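Local coordinates for conserved hypothetical protein (Streptococcus pneumoniae, PDB 2GK4) that is of unknown function but probably takes part in coenzyme A biosynthesis through a Rossmann-like domain of the DNA/pantothenate metabolism flavoprotein type, at residues K5-S10 with I76-R81; K143-V148 with I155-F160. One frame throughout, in Å; residues are numbered along the deposited sequence.

Contact 1 (K5-S10 with I76-R81); sequences KILVTS and IEMQER
L7 and T9, two inward-facing residues of strand 5-9, meet M78 and R81 of helix 71-81 in the helix-on-sheet packing of a Rossmann-like alpha-beta-alpha sandwich. The two segments run almost exactly antiparallel, their N-to-C directions 172° apart with axes 11.2 Å from each other at closest approach. Both strand residues aim CB at the helix, whereas V8 between them faces the other side of the sheet, onto V46 and L48.

M78, a selenomethionine, reaches both strand residues through its end. Its CB does not head for the strand; CG lies anti to the carbonyl carbon, beside the backbone N (chi1 -70°), and touches I144. With chi2 and chi3 also bent, CG, SE and CE come successively nearer the strand. The terminal CE is the atom that arrives: it sits 3.9 Å from T9 CG2 and 4.0 Å from L7 CD2, bridging two residues on the same strand face. The polar branch of T9 is used separately, OG1 being hydrogen-bonded to M92 N.

The other methyl of L7 meets the aliphatic stem of R81, with L7 CD1 4.2 Å from R81 CD, the two side chains crossing at about a right angle. Beyond CD the arginine leaves the strand and turns back along its own helix to E77 in a salt bridge. NE and NH1 both grip one carboxylate oxygen: E77 OE2 lies 2.6 Å from R81 NE and 2.8 Å from R81 NH1, only 3° out of the guanidinium plane.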
ATOM      1  N   LYS A   5      -1.759 -30.068  11.618  1.00 30.61           N
ATOM      2  CA  LYS A   5      -1.856 -28.636  11.809  1.00 27.68           C
ATOM      3  C   LYS A   5      -1.551 -27.996  10.465  1.00 25.52           C
ATOM      4  O   LYS A   5      -0.623 -28.431   9.762  1.00 24.09           O
ATOM      5  CB  LYS A   5      -0.821 -28.182  12.833  1.00 27.09           C
ATOM      6  CG  LYS A   5      -1.043 -28.704  14.262  1.00 31.25           C
ATOM      7  CD  LYS A   5       0.024 -28.124  15.178  1.00 36.85           C
ATOM      8  CE  LYS A   5      -0.115 -28.613  16.613  1.00 41.08           C
ATOM      9  NZ  LYS A   5       0.961 -28.017  17.469  1.00 44.10           N
ATOM     10  N   ILE A   6      -2.339 -26.989  10.103  1.00 23.04           N
ATOM     11  CA  ILE A   6      -2.235 -26.380   8.778  1.00 21.42           C
ATOM     12  C   ILE A   6      -1.700 -24.950   8.859  1.00 21.03           C
ATOM     13  O   ILE A   6      -2.242 -24.122   9.576  1.00 20.31           O
ATOM     14  CB  ILE A   6      -3.616 -26.342   8.064  1.00 22.26           C
ATOM     15  CG1 ILE A   6      -4.422 -27.638   8.307  1.00 22.29           C
ATOM     16  CG2 ILE A   6      -3.444 -26.026   6.580  1.00 22.09           C
ATOM     17  CD1 ILE A   6      -3.918 -28.845   7.608  1.00 24.84           C
ATOM     18  N   LEU A   7      -0.647 -24.664   8.083  1.00 19.96           N
ATOM     19  CA  LEU A   7      -0.118 -23.328   7.959  1.00 19.44           C
ATOM     20  C   LEU A   7      -0.644 -22.740   6.652  1.00 19.34           C
ATOM     21  O   LEU A   7      -0.603 -23.376   5.600  1.00 19.68           O
ATOM     22  CB  LEU A   7       1.432 -23.395   7.938  1.00 19.17           C
ATOM     23  CG  LEU A   7       2.263 -22.100   7.938  1.00 16.80           C
ATOM     24  CD1 LEU A   7       2.011 -21.255   9.205  1.00 19.81           C
ATOM     25  CD2 LEU A   7       3.725 -22.507   7.829  1.00 19.18           C
ATOM     26  N   VAL A   8      -1.191 -21.534   6.730  1.00 19.09           N
ATOM     27  CA  VAL A   8      -1.785 -20.902   5.572  1.00 18.98           C
ATOM     28  C   VAL A   8      -1.192 -19.526   5.428  1.00 18.40           C
ATOM     29  O   VAL A   8      -0.954 -18.826   6.444  1.00 19.22           O
ATOM     30  CB  VAL A   8      -3.363 -20.820   5.680  1.00 19.17           C
ATOM     31  CG1 VAL A   8      -3.949 -20.117   4.457  1.00 19.24           C
ATOM     32  CG2 VAL A   8      -4.018 -22.220   5.902  1.00 19.28           C
ATOM     33  N   THR A   9      -0.916 -19.107   4.187  1.00 18.72           N
ATOM     34  CA  THR A   9      -0.562 -17.711   3.971  1.00 18.28           C
ATOM     35  C   THR A   9      -1.595 -17.048   3.072  1.00 18.44           C
ATOM     36  O   THR A   9      -2.186 -17.691   2.170  1.00 18.63           O
ATOM     37  CB  THR A   9       0.855 -17.495   3.334  1.00 17.96           C
ATOM     38  OG1 THR A   9       0.832 -17.899   1.952  1.00 17.60           O
ATOM     39  CG2 THR A   9       1.968 -18.305   4.089  1.00 17.77           C
ATOM     40  N   SER A  10      -1.847 -15.773   3.328  1.00 18.96           N
ATOM     41  CA  SER A  10      -2.702 -15.010   2.427  1.00 19.73           C
ATOM     42  C   SER A  10      -2.343 -13.529   2.396  1.00 20.01           C
ATOM     43  O   SER A  10      -1.626 -13.016   3.261  1.00 19.79           O
ATOM     44  CB  SER A  10      -4.178 -15.153   2.860  1.00 20.16           C
ATOM     45  OG  SER A  10      -4.422 -14.316   3.988  1.00 20.09           O
ATOM     46  N   ILE A  76      11.292 -15.121   7.556  1.00 18.34           N
ATOM     47  CA  ILE A  76      11.499 -15.429   8.962  1.00 19.23           C
ATOM     48  C   ILE A  76      10.358 -16.295   9.540  1.00 20.24           C
ATOM     49  O   ILE A  76      10.601 -17.265  10.267  1.00 20.98           O
ATOM     50  CB  ILE A  76      11.676 -14.117   9.743  1.00 18.56           C
ATOM     51  CG1 ILE A  76      12.995 -13.462   9.313  1.00 18.04           C
ATOM     52  CG2 ILE A  76      11.553 -14.327  11.274  1.00 20.38           C
ATOM     53  CD1 ILE A  76      13.048 -11.978   9.718  1.00 20.72           C
ATOM     54  N   GLU A  77       9.114 -15.959   9.213  1.00 20.91           N
ATOM     55  CA  GLU A  77       7.966 -16.759   9.705  1.00 21.78           C
ATOM     56  C   GLU A  77       7.987 -18.186   9.202  1.00 21.46           C
ATOM     57  O   GLU A  77       7.705 -19.140   9.954  1.00 21.55           O
ATOM     58  CB  GLU A  77       6.620 -16.132   9.305  1.00 22.16           C
ATOM     59  CG  GLU A  77       6.325 -14.842  10.025  1.00 26.49           C
ATOM     60  CD  GLU A  77       6.230 -14.969  11.544  1.00 28.90           C
ATOM     61  OE1 GLU A  77       6.667 -14.016  12.220  1.00 29.55           O
ATOM     62  OE2 GLU A  77       5.703 -15.984  12.057  1.00 32.63           O
HETATM   63  N   MSE A  78       8.323 -18.353   7.927  1.00 20.89           N
HETATM   64  CA  MSE A  78       8.323 -19.703   7.325  1.00 21.91           C
HETATM   65  C   MSE A  78       9.440 -20.529   7.936  1.00 22.92           C
HETATM   66  O   MSE A  78       9.264 -21.706   8.273  1.00 21.93           O
HETATM   67  CB  MSE A  78       8.570 -19.619   5.822  1.00 20.78           C
HETATM   68  CG  MSE A  78       7.438 -19.018   5.019  1.00 25.50           C
HETATM   69 SE   MSE A  78       5.742 -20.001   5.085  0.55 27.09          SE
HETATM   70  CE  MSE A  78       4.993 -19.004   6.484  1.00 26.74           C
ATOM     71  N   GLN A  79      10.614 -19.915   8.051  1.00 22.46           N
ATOM     72  CA  GLN A  79      11.760 -20.633   8.606  1.00 24.48           C
ATOM     73  C   GLN A  79      11.487 -21.068  10.050  1.00 24.51           C
ATOM     74  O   GLN A  79      11.882 -22.171  10.467  1.00 23.67           O
ATOM     75  CB  GLN A  79      12.973 -19.718   8.480  1.00 25.38           C
ATOM     76  CG  GLN A  79      14.047 -19.879   9.436  1.00 29.20           C
ATOM     77  CD  GLN A  79      15.056 -18.785   9.210  1.00 35.39           C
ATOM     78  OE1 GLN A  79      14.950 -17.679   9.780  1.00 34.81           O
ATOM     79  NE2 GLN A  79      15.997 -19.044   8.302  1.00 35.32           N
ATOM     80  N   GLU A  80      10.816 -20.200  10.805  0.50 24.49           N
ATOM     81  CA  GLU A  80      10.443 -20.485  12.185  0.50 25.35           C
ATOM     82  C   GLU A  80       9.314 -21.512  12.325  0.50 24.78           C
ATOM     83  O   GLU A  80       9.350 -22.334  13.237  0.50 24.64           O
ATOM     84  CB  GLU A  80      10.079 -19.187  12.929  0.50 25.23           C
ATOM     85  CG  GLU A  80      11.242 -18.584  13.728  0.50 27.53           C
ATOM     86  CD  GLU A  80      11.104 -17.084  14.065  0.50 27.41           C
ATOM     87  OE1 GLU A  80       9.978 -16.532  14.073  0.50 30.86           O
ATOM     88  OE2 GLU A  80      12.149 -16.450  14.334  0.50 30.55           O
ATOM     89  N   ARG A  81       8.312 -21.465  11.438  1.00 24.13           N
ATOM     90  CA  ARG A  81       7.087 -22.286  11.612  1.00 24.35           C
ATOM     91  C   ARG A  81       6.960 -23.568  10.820  1.00 23.73           C
ATOM     92  O   ARG A  81       6.252 -24.483  11.248  1.00 24.05           O
ATOM     93  CB  ARG A  81       5.826 -21.455  11.382  1.00 24.70           C
ATOM     94  CG  ARG A  81       5.710 -20.308  12.362  1.00 28.15           C
ATOM     95  CD  ARG A  81       4.412 -19.577  12.177  1.00 33.78           C
ATOM     96  NE  ARG A  81       4.525 -18.236  12.741  1.00 38.33           N
ATOM     97  CZ  ARG A  81       4.054 -17.888  13.931  1.00 42.26           C
ATOM     98  NH1 ARG A  81       4.214 -16.646  14.364  1.00 44.25           N
ATOM     99  NH2 ARG A  81       3.425 -18.781  14.688  1.00 43.03           N
TER

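Contact 2 (K143-V148 with I155-F160); sequences KIISLV and IHLIGF
V148 CG1 presses against I155 CG2 at 3.6 Å, the closest approach between the helix-bearing segment 143-148 and segment 155-160, I155 and the first five residues of strand 156-163. The two side chains cross at about a right angle. Placed anti to the backbone N by a chi1 of 163°, CG1 of V148 extends towards the sheet and also comes within 4.2 Å of L157 CD2. One turn earlier, I145 CG2 reaches the same leucine methyl, L157 CD2, at 4.2 Å. L88 on the adjoining strand also packs against V148, I155 and L157.

Packing thins towards G159. G159 CA lies 8.6 Å from I145 CA, and no side chain rises from the strand to close the distance. On the far side of the helical turn, S146 points away from the strand, while K143 is exposed; neither joins the apolar interface, which has no hydrogen bond between the segments. Burial is thus greatest at V148 and L157, with I145 and I155 adding smaller shares. Helix 145-151 lies on the return from strand 87-90, after the hairpin 97-104/133-140, to its parallel neighbour 156-163: a beta-alpha-beta crossover, as in Rossmann-like folds.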
ATOM      1  N   LYS A 143      14.615 -16.188  -2.325  0.50 24.80           N
ATOM      2  CA  LYS A 143      13.776 -17.364  -2.510  0.50 24.53           C
ATOM      3  C   LYS A 143      13.266 -17.761  -1.126  0.50 24.21           C
ATOM      4  O   LYS A 143      13.961 -17.569  -0.118  0.50 24.01           O
ATOM      5  CB  LYS A 143      14.518 -18.521  -3.217  0.50 24.99           C
ATOM      6  CG  LYS A 143      15.825 -18.972  -2.581  0.50 25.47           C
ATOM      7  CD  LYS A 143      16.361 -20.239  -3.272  0.50 24.87           C
ATOM      8  CE  LYS A 143      15.967 -21.512  -2.502  0.50 27.69           C
ATOM      9  NZ  LYS A 143      16.395 -22.802  -3.141  0.50 23.96           N
ATOM     10  N   ILE A 144      12.025 -18.234  -1.076  1.00 23.37           N
ATOM     11  CA  ILE A 144      11.394 -18.643   0.175  1.00 23.67           C
ATOM     12  C   ILE A 144      10.713 -19.992  -0.005  1.00 24.40           C
ATOM     13  O   ILE A 144      11.060 -20.963   0.654  1.00 23.57           O
ATOM     14  CB  ILE A 144      10.352 -17.590   0.698  1.00 23.93           C
ATOM     15  CG1 ILE A 144      11.037 -16.277   1.051  1.00 23.85           C
ATOM     16  CG2 ILE A 144       9.625 -18.106   1.950  1.00 23.99           C
ATOM     17  CD1 ILE A 144      10.054 -15.096   1.391  1.00 24.26           C
ATOM     18  N   ILE A 145       9.710 -20.042  -0.879  1.00 24.35           N
ATOM     19  CA  ILE A 145       8.934 -21.279  -1.028  1.00 24.80           C
ATOM     20  C   ILE A 145       9.802 -22.468  -1.429  1.00 24.71           C
ATOM     21  O   ILE A 145       9.586 -23.601  -0.958  1.00 24.78           O
ATOM     22  CB  ILE A 145       7.736 -21.042  -1.931  1.00 25.38           C
ATOM     23  CG1 ILE A 145       6.900 -19.906  -1.306  1.00 27.07           C
ATOM     24  CG2 ILE A 145       6.850 -22.310  -2.101  1.00 27.30           C
ATOM     25  CD1 ILE A 145       6.417 -20.204   0.166  1.00 30.05           C
ATOM     26  N   SER A 146      10.822 -22.222  -2.249  1.00 23.72           N
ATOM     27  CA  SER A 146      11.722 -23.323  -2.635  1.00 23.56           C
ATOM     28  C   SER A 146      12.544 -23.871  -1.465  1.00 23.25           C
ATOM     29  O   SER A 146      13.177 -24.935  -1.592  1.00 24.16           O
ATOM     30  CB  SER A 146      12.617 -22.904  -3.799  1.00 24.59           C
ATOM     31  OG  SER A 146      13.566 -21.937  -3.387  1.00 25.76           O
ATOM     32  N   LEU A 147      12.541 -23.167  -0.320  1.00 21.63           N
ATOM     33  CA  LEU A 147      13.198 -23.643   0.907  1.00 21.66           C
ATOM     34  C   LEU A 147      12.296 -24.476   1.804  1.00 21.13           C
ATOM     35  O   LEU A 147      12.773 -25.131   2.731  1.00 19.96           O
ATOM     36  CB  LEU A 147      13.729 -22.468   1.746  1.00 22.51           C
ATOM     37  CG  LEU A 147      14.765 -21.605   1.019  1.00 24.87           C
ATOM     38  CD1 LEU A 147      15.235 -20.477   1.902  1.00 28.68           C
ATOM     39  CD2 LEU A 147      15.930 -22.493   0.619  1.00 26.92           C
ATOM     40  N   VAL A 148      10.992 -24.433   1.547  1.00 21.24           N
ATOM     41  CA  VAL A 148      10.047 -25.066   2.456  1.00 21.96           C
ATOM     42  C   VAL A 148      10.353 -26.537   2.689  1.00 22.61           C
ATOM     43  O   VAL A 148      10.404 -27.003   3.839  1.00 23.10           O
ATOM     44  CB  VAL A 148       8.588 -24.862   1.978  1.00 21.66           C
ATOM     45  CG1 VAL A 148       7.656 -25.869   2.677  1.00 23.04           C
ATOM     46  CG2 VAL A 148       8.155 -23.424   2.247  1.00 20.70           C
ATOM     47  N   ILE A 155       6.538 -32.008   4.962  1.00 23.59           N
ATOM     48  CA  ILE A 155       5.350 -31.147   4.883  1.00 22.73           C
ATOM     49  C   ILE A 155       4.649 -31.297   3.519  1.00 22.94           C
ATOM     50  O   ILE A 155       5.298 -31.528   2.492  1.00 24.42           O
ATOM     51  CB  ILE A 155       5.687 -29.662   5.205  1.00 22.48           C
ATOM     52  CG1 ILE A 155       4.418 -28.907   5.649  1.00 21.53           C
ATOM     53  CG2 ILE A 155       6.419 -28.984   4.019  1.00 22.28           C
ATOM     54  CD1 ILE A 155       4.673 -27.462   6.044  1.00 20.83           C
ATOM     55  N   HIS A 156       3.319 -31.233   3.502  1.00 22.18           N
ATOM     56  CA  HIS A 156       2.592 -31.224   2.235  1.00 21.40           C
ATOM     57  C   HIS A 156       2.497 -29.778   1.754  1.00 20.78           C
ATOM     58  O   HIS A 156       1.871 -28.956   2.423  1.00 20.23           O
ATOM     59  CB  HIS A 156       1.212 -31.838   2.441  1.00 22.67           C
ATOM     60  CG  HIS A 156       1.270 -33.280   2.849  1.00 27.15           C
ATOM     61  ND1 HIS A 156       1.809 -34.251   2.038  1.00 31.34           N
ATOM     62  CD2 HIS A 156       0.909 -33.903   3.997  1.00 29.76           C
ATOM     63  CE1 HIS A 156       1.757 -35.419   2.658  1.00 33.06           C
ATOM     64  NE2 HIS A 156       1.213 -35.233   3.847  1.00 31.00           N
ATOM     65  N   LEU A 157       3.170 -29.470   0.639  1.00 20.36           N
ATOM     66  CA  LEU A 157       3.265 -28.095   0.152  1.00 20.96           C
ATOM     67  C   LEU A 157       2.272 -27.837  -0.970  1.00 20.22           C
ATOM     68  O   LEU A 157       2.342 -28.458  -2.038  1.00 21.14           O
ATOM     69  CB  LEU A 157       4.663 -27.789  -0.347  1.00 20.57           C
ATOM     70  CG  LEU A 157       4.933 -26.476  -1.068  1.00 21.22           C
ATOM     71  CD1 LEU A 157       4.470 -25.276  -0.208  1.00 22.46           C
ATOM     72  CD2 LEU A 157       6.467 -26.414  -1.359  1.00 22.32           C
ATOM     73  N   ILE A 158       1.399 -26.874  -0.744  1.00 20.44           N
ATOM     74  CA  ILE A 158       0.424 -26.493  -1.732  1.00 20.09           C
ATOM     75  C   ILE A 158       0.656 -25.044  -2.081  1.00 21.18           C
ATOM     76  O   ILE A 158       0.672 -24.160  -1.205  1.00 20.00           O
ATOM     77  CB  ILE A 158      -1.034 -26.705  -1.233  1.00 20.42           C
ATOM     78  CG1 ILE A 158      -1.265 -28.197  -0.972  1.00 20.39           C
ATOM     79  CG2 ILE A 158      -2.001 -26.135  -2.281  1.00 20.61           C
ATOM     80  CD1 ILE A 158      -2.293 -28.517   0.096  1.00 24.93           C
ATOM     81  N   GLY A 159       0.894 -24.797  -3.360  1.00 20.66           N
ATOM     82  CA  GLY A 159       1.075 -23.409  -3.819  1.00 21.88           C
ATOM     83  C   GLY A 159       0.028 -23.006  -4.837  1.00 21.93           C
ATOM     84  O   GLY A 159      -0.852 -23.814  -5.197  1.00 22.31           O
ATOM     85  N   PHE A 160       0.131 -21.748  -5.279  1.00 22.36           N
ATOM     86  CA  PHE A 160      -0.754 -21.158  -6.282  1.00 23.22           C
ATOM     87  C   PHE A 160       0.074 -20.558  -7.391  1.00 23.72           C
ATOM     88  O   PHE A 160       1.248 -20.232  -7.203  1.00 25.02           O
ATOM     89  CB  PHE A 160      -1.617 -20.051  -5.637  1.00 22.74           C
ATOM     90  CG  PHE A 160      -2.729 -20.577  -4.798  1.00 23.70           C
ATOM     91  CD1 PHE A 160      -2.492 -21.038  -3.512  1.00 25.04           C
ATOM     92  CD2 PHE A 160      -4.028 -20.631  -5.303  1.00 27.18           C
ATOM     93  CE1 PHE A 160      -3.538 -21.567  -2.736  1.00 27.58           C
ATOM     94  CE2 PHE A 160      -5.074 -21.122  -4.528  1.00 25.18           C
ATOM     95  CZ  PHE A 160      -4.814 -21.610  -3.246  1.00 25.33           C
TER

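Overall arrangement
Contact 1 closes before contact 2 opens along the chain, yet their centres lie only about 10 Å apart and both use the same mixed sheet. Strands 5-9 and 156-163 are separated there by strand 87-90, all three parallel. Helices 71-81 and 145-151 touch each other over this part of the sheet, where W151 of the second packs on M78 of the first. L88 of the intervening strand is touched by L7 of contact 1 and by V148, I155 and L157 of contact 2. These shared neighbours connect the two contacts across strand 87-90, uniting sequence-distant parts of the chain in a single Rossmann-like core.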